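Local coordinates for D-hydantoinase (Ralstonia pickettii, PDB 1NFG), which catalyses the stereospecific, zinc-dependent hydrolysis of the cyclic amide bond of D-hydantoin derivatives, at the interface of chains A and B. Sequence-based numbering; all coordinates share one arbitrary frame. Chains: chain A/B, D-hydantoinase.

The interface of chains A and B. Residues chain A 251, 254-257, 457; chain B 300, 303-304.
Two helix ends meet in this part of the two-fold subunit interface of D-hydantoinase, a TIM-barrel amidohydrolase that forms dimers and tetramers. Near the C-terminal end of helix A:241-253, A:Lys251 runs its chain obliquely across the amide of B:Asn304, which follows helix B:292-303. The lysine is extended as far as CE and bends at the last torsion (chi4 -66°), bringing its amine NZ 2.9 Å from the amide oxygen OD1 of B:Asn304. The amine lies above that carbonyl's plane, not on a lone pair, while the methylenes CG, CD and CE pass alongside the same oxygen. NZ also donates to the backbone oxygen O of A:Ala257 at 2.6 Å, this time in the carbonyl plane, so the amine ties the helix end to the start of strand A:257-259 and to the partner chain. From B:Asn304, ND2 reaches back to the backbone O of B:Asn300 at 2.8 Å in a bent bond (128° at H), with the donor above the carbonyl plane.

B:Arg303 leaves its helix with CG anti to the backbone N (chi1 -170°) and bends at chi3. Its NH1 gives an almost straight bond, in the guanidinium plane, to a lone pair of the B:Asn300 side-chain oxygen OD1, 2.8 Å away, which helps fix the guanidinium's rotation. NH2 points toward methylene CG of A:Arg256; the two guanidinium planes are steeply inclined, and these like charges are not in contact. At the guanidinium edge, NE is 3.1 Å from water 2, which also bonds the terminal carboxylate OXT of the poorly ordered A:Gln457. Water 2 joins water 1, itself shared by B:Asn304 OD1 and A:Ala257 O, so a two-water chain may supplement the direct lysine bond, less surely on the branch that ends at A:Gln457. CA of A:Gly254 lies 3.6 Å from the amide nitrogen ND2 of B:Asn300.

The patch thus brings the end of helix A:241-253, the loop leading into strand A:257-259 and the chain A C-terminus against the end of helix B:292-303; the symmetry axis repeats it with the chains exchanged.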
# COMPACT_ATOMS: atom_id res chain seq x y z
N LYS A 251 0.97 -9.64 -7.66
CA LYS A 251 2.33 -9.94 -8.14
C LYS A 251 3.34 -9.93 -7.00
O LYS A 251 4.23 -10.78 -6.94
CB LYS A 251 2.76 -8.96 -9.22
CG LYS A 251 2.12 -9.17 -10.58
CD LYS A 251 2.52 -8.06 -11.55
CE LYS A 251 1.94 -8.26 -12.95
NZ LYS A 251 2.47 -9.45 -13.67
N GLY A 254 3.59 -12.96 -4.86
CA GLY A 254 4.12 -14.14 -5.52
C GLY A 254 3.11 -14.85 -6.41
O GLY A 254 3.39 -15.92 -6.96
N VAL A 255 1.93 -14.26 -6.56
CA VAL A 255 0.92 -14.86 -7.41
C VAL A 255 1.36 -14.69 -8.86
O VAL A 255 1.78 -13.61 -9.26
CB VAL A 255 -0.46 -14.16 -7.22
CG1 VAL A 255 -1.48 -14.71 -8.22
CG2 VAL A 255 -0.96 -14.39 -5.80
N ARG A 256 1.29 -15.76 -9.63
CA ARG A 256 1.67 -15.67 -11.03
C ARG A 256 0.52 -14.98 -11.74
O ARG A 256 -0.24 -15.61 -12.47
CB ARG A 256 1.92 -17.05 -11.62
CG ARG A 256 3.15 -17.73 -11.05
CD ARG A 256 3.29 -19.14 -11.59
NE ARG A 256 2.28 -20.05 -11.04
CZ ARG A 256 1.97 -21.23 -11.57
NH1 ARG A 256 2.59 -21.64 -12.68
NH2 ARG A 256 1.06 -22.00 -11.00
N ALA A 257 0.39 -13.68 -11.50
CA ALA A 257 -0.68 -12.90 -12.10
C ALA A 257 -0.19 -12.15 -13.32
O ALA A 257 0.87 -11.52 -13.28
CB ALA A 257 -1.22 -11.91 -11.08
N GLN A 457 2.06 -18.43 -18.75
CA GLN A 457 2.34 -17.76 -17.49
C GLN A 457 3.08 -16.45 -17.76
O GLN A 457 3.37 -16.16 -18.94
CB GLN A 457 3.21 -18.66 -16.61
CG GLN A 457 3.50 -18.14 -15.20
CD GLN A 457 4.79 -18.71 -14.63
OE1 GLN A 457 5.86 -18.09 -14.75
NE2 GLN A 457 4.71 -19.89 -14.02
OXT GLN A 457 3.38 -15.73 -16.78
N ASN B 300 10.86 -12.86 -7.99
CA ASN B 300 9.53 -12.61 -8.53
C ASN B 300 9.54 -11.30 -9.28
O ASN B 300 8.95 -11.20 -10.36
CB ASN B 300 8.46 -12.54 -7.43
CG ASN B 300 8.12 -13.91 -6.84
OD1 ASN B 300 8.19 -14.93 -7.53
ND2 ASN B 300 7.74 -13.93 -5.56
N ARG B 303 11.14 -11.90 -12.65
CA ARG B 303 10.21 -12.58 -13.54
C ARG B 303 9.11 -11.65 -14.04
O ARG B 303 8.60 -11.84 -15.14
CB ARG B 303 9.57 -13.78 -12.84
CG ARG B 303 8.77 -14.66 -13.79
CD ARG B 303 8.10 -15.84 -13.10
NE ARG B 303 6.93 -15.45 -12.32
CZ ARG B 303 6.94 -15.22 -11.01
NH1 ARG B 303 8.06 -15.36 -10.31
NH2 ARG B 303 5.82 -14.87 -10.39
N ASN B 304 8.76 -10.66 -13.24
CA ASN B 304 7.73 -9.71 -13.64
C ASN B 304 8.30 -8.53 -14.43
O ASN B 304 7.56 -7.62 -14.81
CB ASN B 304 6.96 -9.22 -12.42
CG ASN B 304 5.94 -10.24 -11.93
OD1 ASN B 304 4.98 -10.54 -12.64
ND2 ASN B 304 6.16 -10.78 -10.74
O HOH W 1 3.60 -13.08 -12.67
O HOH W 2 4.85 -14.64 -14.46